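Local coordinates for protein ninB (Enterobacteria phage lambda, PDB 1PC6) that probably takes part in phage genetic recombination, serving functions similar to those of the host RecFOR proteins in starting genetic exchange, at residues Gln83-Asn88 / Phe94-Gln99. Numbering follows the deposited sequence.
Sequences QDVVPN and FVVIGQ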
# COMPACT_ATOMS: atom_id res chain seq x y z
N GLN A 83 -8.69 -7.25 -15.07
CA GLN A 83 -9.18 -6.25 -14.14
C GLN A 83 -10.64 -6.53 -13.84
O GLN A 83 -11.39 -6.86 -14.76
CB GLN A 83 -9.05 -4.86 -14.75
CG GLN A 83 -7.63 -4.44 -14.99
CD GLN A 83 -7.53 -2.96 -15.29
OE1 GLN A 83 -8.04 -2.49 -16.29
NE2 GLN A 83 -6.87 -2.22 -14.40
N ASP A 84 -11.06 -6.42 -12.58
CA ASP A 84 -12.47 -6.66 -12.25
C ASP A 84 -13.31 -5.41 -12.50
O ASP A 84 -12.80 -4.30 -12.45
CB ASP A 84 -12.63 -7.09 -10.78
CG ASP A 84 -12.31 -8.56 -10.57
OD1 ASP A 84 -12.37 -9.32 -11.55
OD2 ASP A 84 -12.02 -8.96 -9.42
N VAL A 85 -14.59 -5.59 -12.78
CA VAL A 85 -15.47 -4.46 -13.02
C VAL A 85 -16.59 -4.47 -12.00
O VAL A 85 -17.08 -5.53 -11.65
CB VAL A 85 -16.12 -4.54 -14.41
CG1 VAL A 85 -17.08 -3.38 -14.60
CG2 VAL A 85 -15.04 -4.51 -15.48
N VAL A 86 -17.01 -3.30 -11.55
CA VAL A 86 -18.07 -3.24 -10.55
C VAL A 86 -18.93 -1.97 -10.70
O VAL A 86 -18.48 -0.98 -11.28
CB VAL A 86 -17.43 -3.34 -9.15
CG1 VAL A 86 -16.77 -2.02 -8.78
CG2 VAL A 86 -18.46 -3.77 -8.14
N PRO A 87 -20.19 -1.99 -10.20
CA PRO A 87 -21.08 -0.82 -10.30
C PRO A 87 -20.58 0.35 -9.48
O PRO A 87 -20.16 0.17 -8.34
CB PRO A 87 -22.40 -1.35 -9.76
CG PRO A 87 -22.35 -2.80 -10.09
CD PRO A 87 -20.94 -3.17 -9.75
N ASN A 88 -20.63 1.56 -10.04
CA ASN A 88 -20.16 2.74 -9.31
C ASN A 88 -21.13 3.12 -8.19
O ASN A 88 -22.21 2.54 -8.08
CB ASN A 88 -19.92 3.93 -10.26
CG ASN A 88 -21.21 4.51 -10.86
OD1 ASN A 88 -22.32 4.08 -10.55
ND2 ASN A 88 -21.04 5.50 -11.72
N PHE A 94 -19.91 2.36 -14.23
CA PHE A 94 -19.07 1.33 -13.68
C PHE A 94 -17.67 1.80 -13.35
O PHE A 94 -17.20 2.85 -13.82
CB PHE A 94 -19.03 0.16 -14.67
CG PHE A 94 -20.37 -0.47 -14.90
CD1 PHE A 94 -20.80 -1.53 -14.10
CD2 PHE A 94 -21.26 0.08 -15.83
CE1 PHE A 94 -22.10 -2.04 -14.23
CE2 PHE A 94 -22.56 -0.43 -15.96
CZ PHE A 94 -22.98 -1.49 -15.15
N VAL A 95 -17.02 1.01 -12.50
CA VAL A 95 -15.66 1.27 -12.10
C VAL A 95 -14.88 -0.03 -12.27
O VAL A 95 -15.31 -1.09 -11.79
CB VAL A 95 -15.57 1.80 -10.64
CG1 VAL A 95 -16.67 1.20 -9.81
CG2 VAL A 95 -14.21 1.45 -10.03
N VAL A 96 -13.77 0.06 -12.99
CA VAL A 96 -12.91 -1.08 -13.25
C VAL A 96 -11.78 -1.04 -12.24
O VAL A 96 -11.15 -0.01 -12.04
CB VAL A 96 -12.35 -1.05 -14.67
CG1 VAL A 96 -11.27 -2.11 -14.82
CG2 VAL A 96 -13.46 -1.29 -15.67
N ILE A 97 -11.53 -2.18 -11.60
CA ILE A 97 -10.51 -2.27 -10.57
C ILE A 97 -9.41 -3.24 -10.93
O ILE A 97 -9.68 -4.37 -11.35
CB ILE A 97 -11.14 -2.75 -9.24
CG1 ILE A 97 -12.34 -1.88 -8.88
CG2 ILE A 97 -10.07 -2.79 -8.13
CD1 ILE A 97 -13.10 -2.36 -7.68
N GLY A 98 -8.17 -2.80 -10.75
CA GLY A 98 -7.03 -3.67 -11.03
C GLY A 98 -6.83 -4.64 -9.87
O GLY A 98 -7.51 -4.53 -8.85
N GLN A 99 -5.91 -5.59 -10.03
CA GLN A 99 -5.65 -6.57 -8.97
C GLN A 99 -4.64 -6.02 -7.99
O GLN A 99 -3.73 -5.29 -8.36
CB GLN A 99 -5.11 -7.87 -9.56
CG GLN A 99 -6.06 -8.55 -10.54
CD GLN A 99 -7.46 -8.71 -9.98
OE1 GLN A 99 -7.64 -9.13 -8.84
NE2 GLN A 99 -8.46 -8.40 -10.80
O HOH W 1 -18.44 5.27 -12.73
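At the turn end of the hairpin F94 touches strand 84-87 with CB and the near side of its ring: CB meets CG1 of V85 and CD1 comes to 3.9 Å from CA of P87. With CG turned beside its own backbone N (chi1 -62°), the ring stands obliquely over the V86-P87 backbone, and the pyrrolidine CG of P87 is in looser contact with CE1. At the other end Q83 does comparable work: its CB and OE1 both lean on CG1 of V96, the two side chains crossing at about a right angle, and its amide continues past G98. OE1 is hydrogen-bonded to the backbone N of V96 in the second subunit, and V96 O of this chain to NE2 of that subunit's Q83. Between these ends, the valines show how alternation sorts side chains in a two-stranded sheet. V86 and V95 form a hydrogen-bonded pair and point the same way, their CG1 methyls 3.4 Å apart; CD1 of I97 joins CG1 of V86 on this face, and W62 of the second subunit packs on V86. V85 and V96, a non-hydrogen-bonded pair, meet on the reverse face through their CG2 methyls at 3.6 Å, with V96 of the second subunit packing against V96. Two bonds tie V86 to V95, the one from V95 N to V86 O being nearly straight at 169°. I97 N reaches D84 O at 2.6 Å, whereas the return bond from D84 N to I97 O is weak. Near the turn a water accepts from N88 ND2 and donates to F94 O, while N88 OD1 takes the backbone N of N92. This is a two-stranded antiparallel beta hairpin, projecting from the helical part of the chain and forming part of the dimer interface.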